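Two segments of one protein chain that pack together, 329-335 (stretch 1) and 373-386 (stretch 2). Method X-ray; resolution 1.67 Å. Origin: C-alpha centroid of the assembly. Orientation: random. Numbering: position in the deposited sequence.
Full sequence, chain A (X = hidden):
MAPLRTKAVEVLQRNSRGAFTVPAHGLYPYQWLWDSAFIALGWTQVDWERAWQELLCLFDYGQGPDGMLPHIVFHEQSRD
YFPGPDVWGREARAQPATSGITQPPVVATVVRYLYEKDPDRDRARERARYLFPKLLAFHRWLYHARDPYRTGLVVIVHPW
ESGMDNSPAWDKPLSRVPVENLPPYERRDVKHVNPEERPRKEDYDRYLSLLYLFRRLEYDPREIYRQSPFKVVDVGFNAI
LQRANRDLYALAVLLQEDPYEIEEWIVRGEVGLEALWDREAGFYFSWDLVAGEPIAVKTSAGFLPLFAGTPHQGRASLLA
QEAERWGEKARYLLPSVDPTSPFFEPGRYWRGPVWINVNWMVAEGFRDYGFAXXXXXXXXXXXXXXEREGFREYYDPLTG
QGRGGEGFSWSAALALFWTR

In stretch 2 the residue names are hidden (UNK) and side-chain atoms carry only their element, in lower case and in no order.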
ATOM      1  N   LYS A 329      22.853  20.982 -10.817  1.00 22.51           N
ATOM      2  CA  LYS A 329      23.064  21.561 -12.146  1.00 24.43           C
ATOM      3  C   LYS A 329      22.249  22.814 -12.451  1.00 24.45           C
ATOM      4  O   LYS A 329      22.647  23.613 -13.308  1.00 25.93           O
ATOM      5  CB  LYS A 329      22.788  20.504 -13.212  1.00 26.94           C
ATOM      6  CG  LYS A 329      23.830  19.396 -13.257  1.00 30.21           C
ATOM      7  CD  LYS A 329      25.235  19.974 -13.339  1.00 32.98           C
ATOM      8  CE  LYS A 329      26.243  18.961 -13.844  1.00 35.69           C
ATOM      9  NZ  LYS A 329      27.557  19.627 -14.083  1.00 37.14           N
ATOM     10  N   ALA A 330      21.118  22.986 -11.765  1.00 23.14           N
ATOM     11  CA  ALA A 330      20.270  24.167 -11.937  1.00 21.45           C
ATOM     12  C   ALA A 330      20.173  24.930 -10.627  1.00 20.24           C
ATOM     13  O   ALA A 330      19.951  24.334  -9.577  1.00 20.32           O
ATOM     14  CB  ALA A 330      18.884  23.747 -12.397  1.00 22.37           C
ATOM     15  N   ARG A 331      20.283  26.255 -10.683  1.00 18.99           N
ATOM     16  CA  ARG A 331      20.105  27.077  -9.489  1.00 18.89           C
ATOM     17  C   ARG A 331      18.712  26.933  -8.890  1.00 17.13           C
ATOM     18  O   ARG A 331      18.557  26.869  -7.676  1.00 16.89           O
ATOM     19  CB  ARG A 331      20.385  28.559  -9.783  1.00 21.15           C
ATOM     20  CG  ARG A 331      19.908  29.555  -8.714  1.00 23.17           C
ATOM     21  CD  ARG A 331      20.426  29.340  -7.285  1.00 26.30           C
ATOM     22  NE  ARG A 331      19.744  30.216  -6.312  1.00 27.07           N
ATOM     23  CZ  ARG A 331      18.632  29.922  -5.622  1.00 28.95           C
ATOM     24  NH1 ARG A 331      18.020  28.730  -5.734  1.00 26.39           N
ATOM     25  NH2 ARG A 331      18.133  30.828  -4.779  1.00 30.63           N
ATOM     26  N   TYR A 332      17.702  26.894  -9.752  1.00 15.72           N
ATOM     27  CA  TYR A 332      16.307  26.893  -9.317  1.00 14.92           C
ATOM     28  C   TYR A 332      15.677  25.542  -9.601  1.00 13.79           C
ATOM     29  O   TYR A 332      15.723  25.074 -10.729  1.00 13.24           O
ATOM     30  CB  TYR A 332      15.511  27.981 -10.044  1.00 14.98           C
ATOM     31  CG  TYR A 332      15.973  29.373  -9.693  1.00 16.01           C
ATOM     32  CD1 TYR A 332      16.754  30.097 -10.576  1.00 16.81           C
ATOM     33  CD2 TYR A 332      15.671  29.933  -8.466  1.00 16.63           C
ATOM     34  CE1 TYR A 332      17.199  31.362 -10.259  1.00 17.64           C
ATOM     35  CE2 TYR A 332      16.122  31.204  -8.130  1.00 18.07           C
ATOM     36  CZ  TYR A 332      16.890  31.912  -9.041  1.00 18.38           C
ATOM     37  OH  TYR A 332      17.347  33.193  -8.736  1.00 20.44           O
ATOM     38  N   LEU A 333      15.125  24.919  -8.563  1.00 12.74           N
ATOM     39  CA  LEU A 333      14.309  23.728  -8.725  1.00 12.50           C
ATOM     40  C   LEU A 333      12.888  24.179  -8.993  1.00 11.58           C
ATOM     41  O   LEU A 333      12.515  25.285  -8.600  1.00 10.88           O
ATOM     42  CB  LEU A 333      14.332  22.867  -7.461  1.00 12.97           C
ATOM     43  CG  LEU A 333      15.650  22.146  -7.127  1.00 14.05           C
ATOM     44  CD1 LEU A 333      15.459  21.334  -5.861  1.00 15.04           C
ATOM     45  CD2 LEU A 333      16.107  21.261  -8.276  1.00 15.01           C
ATOM     46  N   LEU A 334      12.069  23.373  -9.672  1.00 11.10           N
ATOM     47  CA  LEU A 334      12.394  22.083 -10.268  1.00 11.16           C
ATOM     48  C   LEU A 334      12.336  22.244 -11.787  1.00 11.36           C
ATOM     49  O   LEU A 334      11.290  22.565 -12.335  1.00 11.15           O
ATOM     50  CB  LEU A 334      11.340  21.073  -9.849  1.00 11.21           C
ATOM     51  CG  LEU A 334      11.531  19.623 -10.274  1.00 11.29           C
ATOM     52  CD1 LEU A 334      12.693  18.981  -9.553  1.00 11.48           C
ATOM     53  CD2 LEU A 334      10.240  18.850  -9.994  1.00 11.51           C
ATOM     54  N   PRO A 335      13.458  22.027 -12.486  1.00 12.29           N
ATOM     55  CA  PRO A 335      13.344  22.096 -13.954  1.00 12.05           C
ATOM     56  C   PRO A 335      12.383  21.036 -14.488  1.00 11.92           C
ATOM     57  O   PRO A 335      12.201  19.981 -13.867  1.00 11.54           O
ATOM     58  CB  PRO A 335      14.768  21.843 -14.457  1.00 13.17           C
ATOM     59  CG  PRO A 335      15.554  21.443 -13.290  1.00 13.45           C
ATOM     60  CD  PRO A 335      14.816  21.726 -12.028  1.00 12.82           C
ATOM     61  N   UNK A 373      12.825  19.573   4.014  1.00 15.56           N
ATOM     62  CA  UNK A 373      13.854  20.471   3.473  1.00 15.80           C
ATOM     63  C   UNK A 373      13.684  20.656   1.976  1.00 15.25           C
ATOM     64  O   UNK A 373      13.767  21.769   1.456  1.00 15.10           O
ATOM     65  c   UNK A 373      15.244  19.934   3.778  1.00 16.34           C
ATOM     66  N   UNK A 374      13.432  19.555   1.282  1.00 14.24           N
ATOM     67  CA  UNK A 374      13.192  19.606  -0.137  1.00 14.50           C
ATOM     68  C   UNK A 374      11.906  20.363  -0.470  1.00 13.46           C
ATOM     69  O   UNK A 374      11.882  21.194  -1.378  1.00 13.06           O
ATOM     70  c   UNK A 374      13.710  16.407  -2.262  1.00 18.07           C
ATOM     71  c   UNK A 374      14.391  18.730  -2.875  1.00 17.32           C
ATOM     72  c   UNK A 374      13.339  17.887  -2.164  1.00 17.91           C
ATOM     73  c   UNK A 374      13.161  18.188  -0.692  1.00 16.16           C
ATOM     74  N   UNK A 375      10.838  20.107   0.271  1.00 13.14           N
ATOM     75  CA  UNK A 375       9.594  20.876   0.068  1.00 12.87           C
ATOM     76  C   UNK A 375       9.839  22.377   0.264  1.00 13.09           C
ATOM     77  O   UNK A 375       9.370  23.219  -0.517  1.00 12.92           O
ATOM     78  c   UNK A 375       8.497  20.381   0.996  1.00 13.10           C
ATOM     79  N   UNK A 376      10.611  22.716   1.297  1.00 12.89           N
ATOM     80  CA  UNK A 376      10.906  24.124   1.590  1.00 13.11           C
ATOM     81  C   UNK A 376      11.742  24.776   0.491  1.00 12.74           C
ATOM     82  O   UNK A 376      11.559  25.947   0.166  1.00 12.89           O
ATOM     83  c   UNK A 376      11.614  24.228   2.932  1.00 13.34           C
ATOM     84  N   UNK A 377      12.671  24.015  -0.069  1.00 12.77           N
ATOM     85  CA  UNK A 377      13.488  24.493  -1.180  1.00 13.14           C
ATOM     86  C   UNK A 377      12.649  24.781  -2.427  1.00 12.37           C
ATOM     87  O   UNK A 377      12.858  25.782  -3.099  1.00 12.05           O
ATOM     88  c   UNK A 377      16.194  24.959  -2.707  1.00 19.53           C
ATOM     89  c   UNK A 377      15.407  23.677  -2.701  1.00 17.08           C
ATOM     90  n   UNK A 377      18.285  23.442  -3.960  1.00 24.59           N
ATOM     91  c   UNK A 377      14.590  23.458  -1.457  1.00 15.04           C
ATOM     92  n   UNK A 377      18.184  24.858  -5.782  1.00 23.67           N
ATOM     93  n   UNK A 377      16.778  25.222  -4.021  1.00 21.30           N
ATOM     94  c   UNK A 377      17.748  24.508  -4.582  1.00 22.98           C
ATOM     95  N   UNK A 378      11.713  23.884  -2.750  1.00 11.47           N
ATOM     96  CA  UNK A 378      10.826  24.065  -3.893  1.00 11.54           C
ATOM     97  C   UNK A 378       9.933  25.290  -3.725  1.00 11.38           C
ATOM     98  O   UNK A 378       9.708  26.058  -4.667  1.00 10.83           O
ATOM     99  c   UNK A 378      11.013  21.756  -6.065  1.00 13.10           C
ATOM    100  c   UNK A 378       9.948  22.807  -4.098  1.00 11.64           C
ATOM    101  c   UNK A 378      10.016  20.299  -4.305  1.00 12.79           C
ATOM    102  c   UNK A 378      10.733  21.597  -4.588  1.00 12.51           C
ATOM    103  N   UNK A 379       9.405  25.475  -2.520  1.00 11.29           N
ATOM    104  CA  UNK A 379       8.679  26.710  -2.203  1.00 11.77           C
ATOM    105  C   UNK A 379       9.554  27.956  -2.309  1.00 12.11           C
ATOM    106  O   UNK A 379       9.189  28.938  -2.956  1.00 12.16           O
ATOM    107  c   UNK A 379       5.969  29.004   1.341  1.00 16.64           C
ATOM    108  c   UNK A 379       7.261  27.841  -0.429  1.00 13.35           C
ATOM    109  c   UNK A 379       6.699  27.716   0.968  1.00 14.99           C
ATOM    110  c   UNK A 379       8.098  26.629  -0.805  1.00 12.49           C
ATOM    111  n   UNK A 379       5.439  28.951   2.726  1.00 20.43           N
ATOM    112  N   UNK A 380      10.695  27.932  -1.644  1.00 12.01           N
ATOM    113  CA  UNK A 380      11.578  29.096  -1.659  1.00 11.85           C
ATOM    114  C   UNK A 380      11.982  29.481  -3.088  1.00 11.70           C
ATOM    115  O   UNK A 380      11.966  30.654  -3.450  1.00 11.84           O
ATOM    116  c   UNK A 380      12.807  28.818  -0.814  1.00 12.15           C
ATOM    117  N   UNK A 381      12.347  28.499  -3.907  1.00 11.53           N
ATOM    118  CA  UNK A 381      12.704  28.795  -5.290  1.00 11.44           C
ATOM    119  C   UNK A 381      11.523  29.386  -6.069  1.00 11.05           C
ATOM    120  O   UNK A 381      11.675  30.375  -6.788  1.00 10.64           O
ATOM    121  o   UNK A 381      15.278  28.035  -4.780  1.00 13.36           O
ATOM    122  c   UNK A 381      13.258  27.556  -5.988  1.00 11.63           C
ATOM    123  o   UNK A 381      15.226  26.210  -6.021  1.00 13.32           O
ATOM    124  c   UNK A 381      14.689  27.249  -5.575  1.00 12.42           C
ATOM    125  N   UNK A 382      10.346  28.781  -5.942  1.00 10.85           N
ATOM    126  CA  UNK A 382       9.153  29.322  -6.608  1.00 10.73           C
ATOM    127  C   UNK A 382       8.885  30.777  -6.219  1.00 10.89           C
ATOM    128  O   UNK A 382       8.656  31.629  -7.083  1.00 11.64           O
ATOM    129  c   UNK A 382       7.940  28.468  -6.304  1.00 11.08           C
ATOM    130  N   UNK A 383       8.938  31.062  -4.924  1.00 10.95           N
ATOM    131  CA  UNK A 383       8.651  32.415  -4.436  1.00 11.83           C
ATOM    132  C   UNK A 383       9.734  33.426  -4.844  1.00 12.04           C
ATOM    133  O   UNK A 383       9.413  34.546  -5.239  1.00 12.43           O
ATOM    134  c   UNK A 383       7.205  31.597  -2.461  1.00 12.36           C
ATOM    135  c   UNK A 383       7.001  31.799  -0.982  1.00 12.83           C
ATOM    136  c   UNK A 383       8.408  32.421  -2.930  1.00 12.24           C
ATOM    137  c   UNK A 383       5.916  31.936  -3.198  1.00 13.15           C
ATOM    138  N   UNK A 384      10.998  33.007  -4.801  1.00 12.73           N
ATOM    139  CA  UNK A 384      12.121  33.845  -5.256  1.00 12.48           C
ATOM    140  C   UNK A 384      11.973  34.230  -6.732  1.00 12.54           C
ATOM    141  O   UNK A 384      12.173  35.392  -7.122  1.00 11.97           O
ATOM    142  c   UNK A 384      13.444  33.136  -5.024  1.00 12.64           C
ATOM    143  N   UNK A 385      11.609  33.254  -7.554  1.00 12.13           N
ATOM    144  CA  UNK A 385      11.419  33.497  -8.987  1.00 12.60           C
ATOM    145  C   UNK A 385      10.330  34.552  -9.225  1.00 12.75           C
ATOM    146  O   UNK A 385      10.492  35.480 -10.039  1.00 12.84           O
ATOM    147  c   UNK A 385      12.201  31.181  -9.835  1.00 12.82           C
ATOM    148  c   UNK A 385      11.671  29.827 -10.309  1.00 12.91           C
ATOM    149  c   UNK A 385      11.052  32.184  -9.670  1.00 12.71           C
ATOM    150  c   UNK A 385      13.229  31.716 -10.817  1.00 13.19           C
ATOM    151  N   UNK A 386       9.216  34.414  -8.511  1.00 12.50           N
ATOM    152  CA  UNK A 386       8.083  35.332  -8.680  1.00 12.83           C
ATOM    153  C   UNK A 386       8.385  36.712  -8.097  1.00 14.29           C
ATOM    154  O   UNK A 386       7.969  37.722  -8.670  1.00 14.20           O
ATOM    155  s   UNK A 386       4.794  32.815  -8.439  1.00 11.93           S
ATOM    156  c   UNK A 386       5.121  31.939  -6.917  1.00 12.09           C
ATOM    157  c   UNK A 386       6.410  33.469  -8.849  1.00 12.16           C
ATOM    158  c   UNK A 386       6.823  34.718  -8.082  1.00 12.71           C
TER
HETATM  159  O   HOH W   1      20.534  24.376  -6.901  1.00 25.85           O
HETATM  160  O   HOH W   2      15.527  30.422  -3.411  1.00 35.30           O

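Stretch 2 is a continuous helix laid against an irregular loop segment, so its positions can be read by which side chains reach stretch 1.

Position 373 has a single side-chain carbon, out of reach of stretch 1: A373. Position 374 has four carbons forked at the second; its CA-to-CB bond points sideways, but a branch end meets L333. This is L374, in the t, p rotamer, and L374 CD1 lies 4.1 Å from L333 CD1. Positions 375 and 376 again carry one carbon each and touch nothing across the gap: A375 and A376.

Position 377 shows three carbons, a nitrogen, then a carbon bearing two more nitrogens, a guanidinium with a terminal nitrogen meeting the R331 carbonyl: R377. Its NH2 donates a hydrogen bond to R331 O at 2.8 Å and another to water 1 at 2.6 Å, and that water donates to A330 O at 2.7 Å. The side chain starts sideways, and its t, p, t course carries the guanidinium to backbone carbonyls that lie at its edge, while L333 CG lies over one face.

Position 378 has four carbons forked at the second, and one branch end touches L333 and L334. It is L378, whose CD2 lies 3.8 Å from L333 CB and 3.9 Å from L334 CB. Position 379 runs four carbons in a row to a nitrogen, fully extended and touching nothing on stretch 1: K379. Position 380, one carbon, stays clear: A380.

Position 381 has two carbons, the second carrying two oxygens, and its CA-to-CB bond points toward stretch 1, where the oxygens meet the R331 guanidinium and the L333 backbone N. The carboxylate identifies D381. Its OD2 accepts a nearly straight hydrogen bond from L333 N at 2.9 Å, and its OD1 takes R331 NH1 at 3.0 Å as a salt bridge. Within the helix, R377, one turn earlier, reaches D381 OD2 through NE at 2.7 Å, forming a second salt bridge.

Position 382 is one carbon pointing away: A382. Position 383, four carbons forked at the second, makes no contact: L383. Position 384, one carbon, points toward stretch 1: A384. Position 385 has four carbons forked at the second, with one branch end over the Y332 ring. It is L385, and L385 CD2 sits 3.7 Å from the centroid of the Y332 ring, almost on the ring normal, a CH-pi contact. Position 386, two carbons, a sulfur and a last carbon, unbranched, is distant: M386.

The contact works around one buried acid. D381 OD2 accepts the backbone NH of L333, and the carboxylate also balances two arginines whose NH1 (R331) and NH2 (R377) atoms come within 3.9 Å. Water 2 adds a link, accepting from R331 NH2 at 3.0 Å and donating to D381 OD1 at 2.8 Å. Leucines flank this polar center: L374 and L378 pack on L333, while L385 covers Y332. The rule is a carboxylate aimed at the loop, an arginine one turn earlier, and leucines around them.

Stretch 2 373-386: ALAARLKADALALM
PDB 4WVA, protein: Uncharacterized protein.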